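Local coordinates for protein alternansucrase (Leuconostoc mesenteroides, PDB 6HVG) that is a glycoside hydrolase family 70 protein that binds a calcium ion and carries flanking repeats of the choline-binding, cell-wall-binding kind, at residues E522-Q528 against R1174-R1178; G573-L577 against A622-D627. Residues are numbered along the deposited sequence.

Interaction 1: E522-Q528 against R1174-R1178; sequences EAFDGLQ and RVDER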
loop_
_atom_site.group_PDB
_atom_site.type_symbol
_atom_site.label_atom_id
_atom_site.label_comp_id
_atom_site.label_asym_id
_atom_site.label_seq_id
_atom_site.Cartn_x
_atom_site.Cartn_y
_atom_site.Cartn_z
ATOM N N GLU A 522 9.448 9.708 -1.348
ATOM C CA GLU A 522 8.659 8.632 -0.782
ATOM C C GLU A 522 7.190 9.036 -0.745
ATOM O O GLU A 522 6.854 10.121 -0.305
ATOM C CB GLU A 522 9.147 8.280 0.630
ATOM C CG GLU A 522 8.699 6.900 1.117
ATOM C CD GLU A 522 9.237 6.532 2.488
ATOM O OE1 GLU A 522 9.199 7.390 3.397
ATOM O OE2 GLU A 522 9.731 5.398 2.656
ATOM N N ALA A 523 6.322 8.166 -1.244
ATOM C CA ALA A 523 4.871 8.370 -1.217
ATOM C C ALA A 523 4.176 7.036 -0.968
ATOM O O ALA A 523 4.728 5.989 -1.277
ATOM C CB ALA A 523 4.396 8.951 -2.535
ATOM N N PHE A 524 2.960 7.066 -0.436
ATOM C CA PHE A 524 2.269 5.815 -0.109
ATOM C C PHE A 524 0.867 5.726 -0.660
ATOM O O PHE A 524 0.080 4.917 -0.241
ATOM C CB PHE A 524 2.247 5.608 1.389
ATOM C CG PHE A 524 3.613 5.457 1.992
ATOM C CD1 PHE A 524 4.309 6.562 2.456
ATOM C CD2 PHE A 524 4.194 4.210 2.097
ATOM C CE1 PHE A 524 5.558 6.416 3.028
ATOM C CE2 PHE A 524 5.450 4.060 2.664
ATOM C CZ PHE A 524 6.132 5.167 3.134
ATOM N N ASP A 525 0.561 6.515 -1.663
ATOM C CA ASP A 525 -0.750 6.410 -2.217
ATOM C C ASP A 525 -0.752 5.301 -3.279
ATOM O O ASP A 525 0.208 5.129 -4.025
ATOM C CB ASP A 525 -1.241 7.773 -2.721
ATOM C CG ASP A 525 -0.541 8.216 -3.965
ATOM O OD1 ASP A 525 -0.930 7.711 -5.061
ATOM O OD2 ASP A 525 0.386 9.063 -3.836
ATOM N N GLY A 526 -1.852 4.559 -3.330
ATOM C CA GLY A 526 -2.011 3.443 -4.251
ATOM C C GLY A 526 -1.040 2.335 -3.899
ATOM O O GLY A 526 -0.648 2.188 -2.718
ATOM N N LEU A 527 -0.602 1.588 -4.915
ATOM C CA LEU A 527 0.310 0.470 -4.685
ATOM C C LEU A 527 1.659 0.904 -4.146
ATOM O O LEU A 527 2.452 0.079 -3.675
ATOM C CB LEU A 527 0.515 -0.309 -5.956
ATOM C CG LEU A 527 -0.729 -0.978 -6.559
ATOM C CD1 LEU A 527 -0.279 -1.739 -7.800
ATOM C CD2 LEU A 527 -1.432 -1.912 -5.593
ATOM N N GLN A 528 1.912 2.208 -4.169
ATOM C CA GLN A 528 3.087 2.760 -3.523
ATOM C C GLN A 528 3.065 2.476 -2.036
ATOM O O GLN A 528 4.108 2.445 -1.379
ATOM C CB GLN A 528 3.180 4.250 -3.772
ATOM C CG GLN A 528 3.406 4.611 -5.230
ATOM C CD GLN A 528 3.562 6.085 -5.453
ATOM O OE1 GLN A 528 4.544 6.538 -5.993
ATOM N NE2 GLN A 528 2.614 6.840 -4.998
ATOM N N ARG A 1174 11.082 9.070 -11.266
ATOM C CA ARG A 1174 10.160 8.743 -10.167
ATOM C C ARG A 1174 8.736 8.708 -10.663
ATOM O O ARG A 1174 8.255 9.668 -11.241
ATOM C CB ARG A 1174 10.291 9.751 -9.050
ATOM C CG ARG A 1174 9.391 9.532 -7.855
ATOM C CD ARG A 1174 9.924 8.425 -6.953
ATOM N NE ARG A 1174 9.154 8.356 -5.729
ATOM C CZ ARG A 1174 7.912 7.882 -5.664
ATOM N NH1 ARG A 1174 7.292 7.393 -6.747
ATOM N NH2 ARG A 1174 7.283 7.882 -4.497
ATOM N N VAL A 1175 8.078 7.566 -10.455
ATOM C CA VAL A 1175 6.763 7.302 -11.049
ATOM C C VAL A 1175 5.826 6.692 -10.046
ATOM O O VAL A 1175 6.262 6.140 -9.026
ATOM C CB VAL A 1175 6.843 6.307 -12.209
ATOM C CG1 VAL A 1175 7.525 6.925 -13.406
ATOM C CG2 VAL A 1175 7.575 5.045 -11.783
ATOM N N ASP A 1176 4.535 6.791 -10.366
ATOM C CA ASP A 1176 3.476 6.131 -9.599
ATOM C C ASP A 1176 3.233 4.736 -10.158
ATOM O O ASP A 1176 3.926 4.307 -11.087
ATOM C CB ASP A 1176 2.195 6.978 -9.572
ATOM C CG ASP A 1176 1.555 7.173 -10.943
ATOM O OD1 ASP A 1176 1.831 6.415 -11.889
ATOM O OD2 ASP A 1176 0.715 8.083 -11.079
ATOM N N GLU A 1177 2.289 4.006 -9.582
ATOM C CA GLU A 1177 2.086 2.607 -9.976
ATOM C C GLU A 1177 1.856 2.397 -11.466
ATOM O O GLU A 1177 2.236 1.354 -11.998
ATOM C CB GLU A 1177 0.930 2.009 -9.198
ATOM C CG GLU A 1177 -0.428 2.588 -9.569
ATOM C CD GLU A 1177 -1.474 2.230 -8.549
ATOM O OE1 GLU A 1177 -1.341 2.661 -7.388
ATOM O OE2 GLU A 1177 -2.392 1.500 -8.910
ATOM N N ARG A 1178 1.272 3.388 -12.136
ATOM C CA ARG A 1178 1.049 3.326 -13.590
ATOM C C ARG A 1178 2.233 3.765 -14.448
ATOM O O ARG A 1178 2.125 3.824 -15.677
ATOM C CB ARG A 1178 -0.166 4.176 -13.982
ATOM C CG ARG A 1178 -1.488 3.653 -13.447
ATOM C CD ARG A 1178 -2.645 4.520 -13.877
ATOM N NE ARG A 1178 -3.917 3.942 -13.490
ATOM C CZ ARG A 1178 -4.419 3.955 -12.255
ATOM N NH1 ARG A 1178 -3.757 4.520 -11.251
ATOM N NH2 ARG A 1178 -5.592 3.365 -12.012
HETATM O O HOH W 1 0.720 4.685 -7.236
#
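Irregular chain meets the end of a beta strand here, within the glycoside hydrolase family 70 region. Residues 522-528 run as loop into a type II' turn, Asp525 to Gln528, that leads into helix 528-531, while 1174-1178 leave strand 1166-1175, which shares an antiparallel sheet with strand 534-537; the backbones approach from 9.5 Å between the CA atoms of Glu522 and Arg1174 to 6.0 Å between those of Leu527 and Glu1177. Gly526 holds the positive-phi corner of the turn, where a CB would collide with Glu1177 OE1. Leu527 N instead donates a hydrogen bond to Glu1177 OE1 (2.8 Å), and a water accepts from Glu1177 N (2.9 Å) while donating to Glu1177 OE1 (2.9 Å) and Asp525 O (3.3 Å). Gln528 NE2 donates to Asp525 O (3.1 Å), reinforcing the turn, and Gln528 OE1 takes a hydrogen bond from Arg1174 NH1 (3.0 Å) and a weak one from Arg1174 NH2 (3.4 Å). The same guanidinium binds the carbonyls of Glu520 and Asp521, whereas Glu1177 OE2 turns to Ser574. An irregular loop is thus fixed by polar side chains: the carboxylate satisfies a turn amide and the guanidinium meets carbonyl oxygens, with neither charge neutralised across the two segments.

Interaction 2: G573-L577 against A622-D627; sequences GSEFL and AVDNVD. With CA (calcium ion), chain C.
A calcium site built jointly by two loops is the centre of this contact, an example of a metal joining chain segments that share little direct hydrogen bonding. Residues 573-577 form an irregular loop: an inverse gamma turn centred on Ser574, then Glu575 in a helical conformation (phi/psi -68/-30) before the chain straightens at Phe576 (-99/128). Residues 622-627 form a tight bend with a 3-10 segment at 623-624, closed by Asn625 N to Ala622 O (3.1 Å). Their CA atoms pair as Gly573 with Asp624 (6.2 Å) and Glu575 with Asn625 (4.5 Å). Glu575, chi1 t and chi2 p, curls its carboxylate back to chelate the ion through its backbone O (2.2 Å from calcium) and OE2 (2.1 Å), while Asn625 gives its backbone O (2.3 Å) and a water lies at 2.4 Å from the metal. The cation thus holds together oxygens that would otherwise repel: Glu575 OE2 and Asn625 O are 2.7 Å apart. Since Asn625 coordinates through its backbone, its side chain, chi1 m, is left to donate from ND2 to Ser574 O (3.2 Å), an oxygen also approached by Asn625 CA (3.4 Å). Leu577, chi1 t and chi2 p, places CD2 4.0 Å from Ala622 CB and 3.9 Å from Asn625 CG. Asp581 and Asp1159 complete the protein ligands. The loop 573-577 leads to antiparallel strand 580-582, while 622-627 connects strand 617-620 of the parallel barrel sheet to helix 629-642, where Asp627 OD1 caps Asp629 N and OD2 bonds Ser1229 OG.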
loop_
_atom_site.group_PDB
_atom_site.type_symbol
_atom_site.label_atom_id
_atom_site.label_comp_id
_atom_site.label_asym_id
_atom_site.label_seq_id
_atom_site.Cartn_x
_atom_site.Cartn_y
_atom_site.Cartn_z
ATOM N N GLY A 573 -2.706 0.266 -16.956
ATOM C CA GLY A 573 -2.423 -0.670 -15.888
ATOM C C GLY A 573 -1.385 -0.174 -14.914
ATOM O O GLY A 573 -0.468 0.559 -15.295
ATOM N N SER A 574 -1.523 -0.581 -13.657
ATOM C CA SER A 574 -0.533 -0.316 -12.642
ATOM C C SER A 574 0.564 -1.351 -12.809
ATOM O O SER A 574 0.500 -2.406 -12.206
ATOM C CB SER A 574 -1.173 -0.435 -11.260
ATOM O OG SER A 574 -2.400 0.290 -11.222
ATOM N N GLU A 575 1.554 -1.033 -13.641
ATOM C CA GLU A 575 2.622 -1.942 -13.998
ATOM C C GLU A 575 3.525 -2.221 -12.827
ATOM O O GLU A 575 4.097 -3.314 -12.720
ATOM C CB GLU A 575 3.444 -1.340 -15.138
ATOM C CG GLU A 575 4.545 -2.239 -15.725
ATOM C CD GLU A 575 4.050 -3.541 -16.322
ATOM O OE1 GLU A 575 3.434 -3.505 -17.424
ATOM O OE2 GLU A 575 4.301 -4.594 -15.676
ATOM N N PHE A 576 3.645 -1.252 -11.934
ATOM C CA PHE A 576 4.568 -1.390 -10.810
ATOM C C PHE A 576 3.839 -1.812 -9.576
ATOM O O PHE A 576 2.846 -1.206 -9.220
ATOM C CB PHE A 576 5.291 -0.075 -10.560
ATOM C CG PHE A 576 6.148 0.348 -11.704
ATOM C CD1 PHE A 576 7.436 -0.101 -11.816
ATOM C CD2 PHE A 576 5.629 1.135 -12.692
ATOM C CE1 PHE A 576 8.223 0.260 -12.895
ATOM C CE2 PHE A 576 6.394 1.512 -13.762
ATOM C CZ PHE A 576 7.697 1.071 -13.869
ATOM N N LEU A 577 4.338 -2.874 -8.954
ATOM C CA LEU A 577 3.698 -3.479 -7.819
ATOM C C LEU A 577 4.719 -3.640 -6.727
ATOM O O LEU A 577 4.642 -2.965 -5.699
ATOM C CB LEU A 577 3.077 -4.830 -8.235
ATOM C CG LEU A 577 2.460 -5.734 -7.156
ATOM C CD1 LEU A 577 1.323 -5.039 -6.422
ATOM C CD2 LEU A 577 1.961 -6.991 -7.839
ATOM N N ALA A 622 -1.004 -11.688 -10.396
ATOM C CA ALA A 622 -0.868 -10.255 -10.671
ATOM C C ALA A 622 -1.132 -9.910 -12.122
ATOM O O ALA A 622 -0.337 -9.227 -12.763
ATOM C CB ALA A 622 0.526 -9.785 -10.265
ATOM N N VAL A 623 -2.251 -10.394 -12.638
ATOM C CA VAL A 623 -2.595 -10.242 -14.049
ATOM C C VAL A 623 -2.613 -8.781 -14.499
ATOM O O VAL A 623 -2.113 -8.447 -15.569
ATOM C CB VAL A 623 -3.968 -10.892 -14.328
ATOM C CG1 VAL A 623 -4.506 -10.547 -15.719
ATOM C CG2 VAL A 623 -3.865 -12.404 -14.181
ATOM N N ASP A 624 -3.202 -7.916 -13.682
ATOM C CA ASP A 624 -3.357 -6.520 -14.036
ATOM C C ASP A 624 -2.071 -5.701 -13.913
ATOM O O ASP A 624 -2.026 -4.546 -14.334
ATOM C CB ASP A 624 -4.480 -5.925 -13.202
ATOM C CG ASP A 624 -5.860 -6.520 -13.550
ATOM O OD1 ASP A 624 -6.014 -7.090 -14.661
ATOM O OD2 ASP A 624 -6.796 -6.389 -12.720
ATOM N N ASN A 625 -1.016 -6.301 -13.355
ATOM C CA ASN A 625 0.259 -5.617 -13.152
ATOM C C ASN A 625 1.362 -6.024 -14.148
ATOM O O ASN A 625 2.533 -5.689 -13.931
ATOM C CB ASN A 625 0.746 -5.903 -11.748
ATOM C CG ASN A 625 -0.355 -5.818 -10.745
ATOM O OD1 ASN A 625 -1.038 -6.807 -10.490
ATOM N ND2 ASN A 625 -0.497 -4.660 -10.116
ATOM N N VAL A 626 0.984 -6.735 -15.213
ATOM C CA VAL A 626 1.895 -7.221 -16.237
ATOM C C VAL A 626 1.285 -7.070 -17.639
ATOM O O VAL A 626 0.145 -6.636 -17.789
ATOM C CB VAL A 626 2.255 -8.704 -16.022
ATOM C CG1 VAL A 626 2.853 -8.915 -14.638
ATOM C CG2 VAL A 626 1.056 -9.621 -16.257
ATOM N N ASP A 627 2.077 -7.385 -18.661
ATOM C CA ASP A 627 1.636 -7.315 -20.066
ATOM C C ASP A 627 0.719 -8.493 -20.380
ATOM O O ASP A 627 1.097 -9.661 -20.239
ATOM C CB ASP A 627 2.843 -7.303 -21.020
ATOM C CG ASP A 627 2.472 -6.922 -22.451
ATOM O OD1 ASP A 627 1.507 -7.470 -23.021
ATOM O OD2 ASP A 627 3.173 -6.085 -23.026
HETATM CA CA CA C . 4.743 -5.134 -13.733
HETATM O O HOH W 2 4.865 -6.016 -17.874
HETATM O O HOH W 3 5.921 -6.966 -14.669
#

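Interactions 1 and 2, with centres about 13 Å apart, form one continuous network, joined chiefly through Glu1177. This residue meets the 522-528 turn with one carboxylate oxygen, while its OE2 lies 2.6 Å from Ser574 OG and its backbone O 3.0 Å from Phe576 N, both probable hydrogen bonds bracketing the calcium ligand Glu575. Leu527 adds packing, with CD1 3.5 Å from Phe576 O and 3.7 Å from Asn625 ND2; its side chain is about 8 Å from the ion. In sequence, interaction 2 is nested inside the much longer loop closed by interaction 1. The general principle is that a metal site extends beyond its ligands into a second layer of polar and apolar contacts.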